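Local coordinates for protein glucose-6-phosphate isomerase (Chlamydia trachomatis D/UW-3/CX, PDB 6OTU) that catalyses the reversible isomerization of glucose-6-phosphate to fructose-6-phosphate, at residues L342-G353 / L472-F480. Numbering follows the deposited sequence.
Sequences LKYFTAHLQQCG and LLAFYEHKF
Leu349 holds CG anti to the carbonyl carbon and beside its backbone N (chi1 -63°), which places CD1 over the centre of the Tyr476 ring, 3.7 Å from the centroid and nearly on the normal, a CH-pi contact. Phe345, with CG turned instead opposite the backbone N (chi1 -169°), crosses the same tyrosine obliquely, its CZ 3.8 Å from Tyr476 CD2. The tyrosine hydroxyl itself is hydrogen-bonded to Glu402 of strand 401-406. Further along both helices, the Phe480 ring lies flat against backbone: Gly353, lacking a side chain, lets its CA stand 3.5 Å from the ring centroid, almost on the normal. Cys352 SG approaches that ring obliquely, 3.7 Å from Phe480 CD2, a sulfur-aromatic contact. No direct hydrogen bond crosses between the segments; a water lies in the His348 ring plane, 3.0 Å from NE2. The segment axes, 10.1 Å apart, run 27° from parallel. This is buried, mainly apolar helix-helix packing at the centre of the chain, between helices 345-357 and 466-487 beside the mixed sheet of the phosphoglucose isomerase fold; the former also carries Gln351 of the glucose-6-phosphate pocket and Glu355, the probable proton donor.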
loop_
_atom_site.group_PDB
_atom_site.type_symbol
_atom_site.label_atom_id
_atom_site.label_comp_id
_atom_site.label_asym_id
_atom_site.label_seq_id
_atom_site.Cartn_x
_atom_site.Cartn_y
_atom_site.Cartn_z
ATOM N N LEU A 342 0.877 13.305 -1.280
ATOM C CA LEU A 342 1.700 12.143 -1.595
ATOM C C LEU A 342 0.989 10.813 -1.310
ATOM O O LEU A 342 1.660 9.793 -1.102
ATOM C CB LEU A 342 3.023 12.220 -0.826
ATOM C CG LEU A 342 3.933 13.379 -1.286
ATOM C CD1 LEU A 342 5.234 13.510 -0.458
ATOM C CD2 LEU A 342 4.251 13.241 -2.773
ATOM N N LYS A 343 -0.350 10.801 -1.300
ATOM C CA LYS A 343 -1.074 9.572 -0.980
ATOM C C LYS A 343 -0.737 8.438 -1.942
ATOM O O LYS A 343 -0.768 7.269 -1.543
ATOM C CB LYS A 343 -2.587 9.830 -0.961
ATOM C CG LYS A 343 -3.269 9.200 0.249
ATOM C CD LYS A 343 -4.334 10.097 0.900
ATOM C CE LYS A 343 -5.621 10.182 0.071
ATOM N NZ LYS A 343 -6.656 11.061 0.717
ATOM N N TYR A 344 -0.400 8.745 -3.199
ATOM C CA TYR A 344 -0.093 7.692 -4.163
ATOM C C TYR A 344 1.394 7.553 -4.448
ATOM O O TYR A 344 1.770 6.758 -5.317
ATOM C CB TYR A 344 -0.849 7.913 -5.479
ATOM C CG TYR A 344 -2.353 7.970 -5.332
ATOM C CD1 TYR A 344 -3.136 6.822 -5.429
ATOM C CD2 TYR A 344 -2.990 9.180 -5.081
ATOM C CE1 TYR A 344 -4.520 6.891 -5.296
ATOM C CE2 TYR A 344 -4.352 9.258 -4.935
ATOM C CZ TYR A 344 -5.117 8.121 -5.046
ATOM O OH TYR A 344 -6.480 8.247 -4.890
ATOM N N PHE A 345 2.249 8.278 -3.725
ATOM C CA PHE A 345 3.679 8.274 -4.031
ATOM C C PHE A 345 4.345 6.950 -3.652
ATOM O O PHE A 345 5.213 6.461 -4.384
ATOM C CB PHE A 345 4.357 9.441 -3.322
ATOM C CG PHE A 345 5.770 9.687 -3.757
ATOM C CD1 PHE A 345 6.087 9.810 -5.102
ATOM C CD2 PHE A 345 6.778 9.834 -2.815
ATOM C CE1 PHE A 345 7.396 10.054 -5.516
ATOM C CE2 PHE A 345 8.095 10.087 -3.207
ATOM C CZ PHE A 345 8.403 10.197 -4.570
ATOM N N THR A 346 3.960 6.355 -2.517
ATOM C CA THR A 346 4.577 5.099 -2.084
ATOM C C THR A 346 4.272 3.954 -3.052
ATOM O O THR A 346 5.122 3.085 -3.289
ATOM C CB THR A 346 4.106 4.745 -0.670
ATOM O OG1 THR A 346 4.573 5.735 0.254
ATOM C CG2 THR A 346 4.644 3.391 -0.235
ATOM N N ALA A 347 3.064 3.925 -3.612
ATOM C CA ALA A 347 2.740 2.886 -4.579
ATOM C C ALA A 347 3.661 2.969 -5.788
ATOM O O ALA A 347 4.152 1.944 -6.278
ATOM C CB ALA A 347 1.275 2.995 -5.006
ATOM N N HIS A 348 3.945 4.189 -6.252
ATOM C CA HIS A 348 4.860 4.359 -7.373
ATOM C C HIS A 348 6.296 4.007 -7.000
ATOM O O HIS A 348 7.013 3.384 -7.793
ATOM C CB HIS A 348 4.817 5.788 -7.888
ATOM C CG HIS A 348 5.980 6.114 -8.765
ATOM N ND1 HIS A 348 6.195 5.477 -9.971
ATOM C CD2 HIS A 348 7.015 6.973 -8.598
ATOM C CE1 HIS A 348 7.303 5.944 -10.518
ATOM N NE2 HIS A 348 7.819 6.855 -9.708
ATOM N N LEU A 349 6.753 4.443 -5.824
ATOM C CA LEU A 349 8.095 4.080 -5.376
ATOM C C LEU A 349 8.239 2.567 -5.292
ATOM O O LEU A 349 9.275 2.003 -5.669
ATOM C CB LEU A 349 8.379 4.707 -4.012
ATOM C CG LEU A 349 8.391 6.228 -3.936
ATOM C CD1 LEU A 349 8.706 6.706 -2.520
ATOM C CD2 LEU A 349 9.413 6.756 -4.936
ATOM N N GLN A 350 7.208 1.898 -4.774
ATOM C CA GLN A 350 7.231 0.447 -4.659
ATOM C C GLN A 350 7.465 -0.212 -6.018
ATOM O O GLN A 350 8.242 -1.171 -6.125
ATOM C CB GLN A 350 5.921 -0.011 -4.021
ATOM C CG GLN A 350 5.665 -1.490 -3.972
ATOM C CD GLN A 350 4.290 -1.755 -3.384
ATOM O OE1 GLN A 350 3.285 -1.543 -4.056
ATOM N NE2 GLN A 350 4.233 -2.157 -2.110
ATOM N N GLN A 351 6.823 0.300 -7.077
ATOM C CA GLN A 351 7.106 -0.224 -8.412
ATOM C C GLN A 351 8.528 0.115 -8.843
ATOM O O GLN A 351 9.264 -0.739 -9.353
ATOM C CB GLN A 351 6.121 0.327 -9.441
ATOM C CG GLN A 351 6.659 0.137 -10.866
ATOM C CD GLN A 351 5.660 0.448 -11.954
ATOM O OE1 GLN A 351 4.911 1.418 -11.863
ATOM N NE2 GLN A 351 5.645 -0.380 -13.004
ATOM N N CYS A 352 8.935 1.363 -8.627
ATOM C CA CYS A 352 10.178 1.830 -9.215
ATOM C C CYS A 352 11.372 1.129 -8.578
ATOM O O CYS A 352 12.304 0.715 -9.276
ATOM C CB CYS A 352 10.260 3.347 -9.074
ATOM S SG CYS A 352 11.758 4.080 -9.848
ATOM N N GLY A 353 11.329 0.929 -7.262
ATOM C CA GLY A 353 12.389 0.242 -6.545
ATOM C C GLY A 353 12.364 -1.267 -6.690
ATOM O O GLY A 353 13.397 -1.867 -6.982
ATOM N N LEU A 472 11.535 15.298 -5.843
ATOM C CA LEU A 472 11.310 14.082 -5.068
ATOM C C LEU A 472 11.275 12.858 -5.967
ATOM O O LEU A 472 11.821 11.804 -5.620
ATOM C CB LEU A 472 10.002 14.184 -4.288
ATOM C CG LEU A 472 10.045 14.575 -2.813
ATOM C CD1 LEU A 472 8.628 14.789 -2.317
ATOM C CD2 LEU A 472 10.752 13.512 -1.983
ATOM N N LEU A 473 10.616 12.975 -7.120
ATOM C CA LEU A 473 10.606 11.876 -8.074
ATOM C C LEU A 473 12.023 11.522 -8.497
ATOM O O LEU A 473 12.441 10.365 -8.377
ATOM C CB LEU A 473 9.750 12.237 -9.285
ATOM C CG LEU A 473 9.646 11.182 -10.383
ATOM C CD1 LEU A 473 8.775 10.038 -9.902
ATOM C CD2 LEU A 473 9.047 11.797 -11.614
ATOM N N ALA A 474 12.795 12.522 -8.958
ATOM C CA ALA A 474 14.143 12.240 -9.439
ATOM C C ALA A 474 15.026 11.708 -8.314
ATOM O O ALA A 474 15.884 10.846 -8.543
ATOM C CB ALA A 474 14.769 13.502 -10.065
ATOM N N PHE A 475 14.818 12.212 -7.100
ATOM C CA PHE A 475 15.537 11.729 -5.931
ATOM C C PHE A 475 15.457 10.217 -5.803
ATOM O O PHE A 475 16.475 9.545 -5.613
ATOM C CB PHE A 475 14.962 12.391 -4.691
ATOM C CG PHE A 475 15.468 11.823 -3.420
ATOM C CD1 PHE A 475 16.743 12.136 -2.967
ATOM C CD2 PHE A 475 14.656 11.011 -2.638
ATOM C CE1 PHE A 475 17.215 11.628 -1.756
ATOM C CE2 PHE A 475 15.116 10.496 -1.432
ATOM C CZ PHE A 475 16.391 10.812 -0.983
ATOM N N TYR A 476 14.243 9.668 -5.885
ATOM C CA TYR A 476 14.069 8.236 -5.694
ATOM C C TYR A 476 14.534 7.461 -6.919
ATOM O O TYR A 476 15.090 6.364 -6.784
ATOM C CB TYR A 476 12.609 7.922 -5.352
ATOM C CG TYR A 476 12.352 7.957 -3.860
ATOM C CD1 TYR A 476 12.773 6.910 -3.051
ATOM C CD2 TYR A 476 11.733 9.060 -3.249
ATOM C CE1 TYR A 476 12.567 6.936 -1.682
ATOM C CE2 TYR A 476 11.529 9.099 -1.876
ATOM C CZ TYR A 476 11.946 8.027 -1.097
ATOM O OH TYR A 476 11.749 8.008 0.271
ATOM N N GLU A 477 14.329 8.013 -8.118
ATOM C CA GLU A 477 14.874 7.378 -9.316
ATOM C C GLU A 477 16.373 7.162 -9.166
ATOM O O GLU A 477 16.881 6.073 -9.437
ATOM C CB GLU A 477 14.568 8.213 -10.567
ATOM C CG GLU A 477 13.078 8.258 -10.905
ATOM C CD GLU A 477 12.766 9.027 -12.177
ATOM O OE1 GLU A 477 13.668 9.730 -12.710
ATOM O OE2 GLU A 477 11.614 8.910 -12.660
ATOM N N HIS A 478 17.094 8.173 -8.677
ATOM C CA HIS A 478 18.540 8.032 -8.547
ATOM C C HIS A 478 18.949 7.204 -7.333
ATOM O O HIS A 478 19.951 6.479 -7.404
ATOM C CB HIS A 478 19.182 9.416 -8.523
ATOM C CG HIS A 478 18.988 10.134 -9.812
ATOM N ND1 HIS A 478 19.025 9.473 -11.020
ATOM C CD2 HIS A 478 18.686 11.421 -10.093
ATOM C CE1 HIS A 478 18.789 10.332 -11.994
ATOM N NE2 HIS A 478 18.584 11.521 -11.459
ATOM N N LYS A 479 18.197 7.286 -6.229
ATOM C CA LYS A 479 18.417 6.371 -5.113
ATOM C C LYS A 479 18.447 4.925 -5.590
ATOM O O LYS A 479 19.380 4.177 -5.283
ATOM C CB LYS A 479 17.331 6.532 -4.043
ATOM C CG LYS A 479 17.453 5.451 -2.975
ATOM C CD LYS A 479 16.263 5.371 -2.054
ATOM C CE LYS A 479 16.588 4.474 -0.874
ATOM N NZ LYS A 479 15.361 4.098 -0.144
ATOM N N PHE A 480 17.426 4.515 -6.343
ATOM C CA PHE A 480 17.345 3.120 -6.765
ATOM C C PHE A 480 18.436 2.790 -7.779
ATOM O O PHE A 480 19.009 1.693 -7.747
ATOM C CB PHE A 480 15.950 2.836 -7.325
ATOM C CG PHE A 480 14.848 3.057 -6.317
ATOM C CD1 PHE A 480 14.966 2.574 -5.023
ATOM C CD2 PHE A 480 13.699 3.751 -6.657
ATOM C CE1 PHE A 480 13.951 2.784 -4.080
ATOM C CE2 PHE A 480 12.680 3.959 -5.719
ATOM C CZ PHE A 480 12.806 3.477 -4.441
HETATM O O HOH W 1 9.961 7.385 -11.695
HETATM O O HOH W 2 10.769 7.940 -8.568
#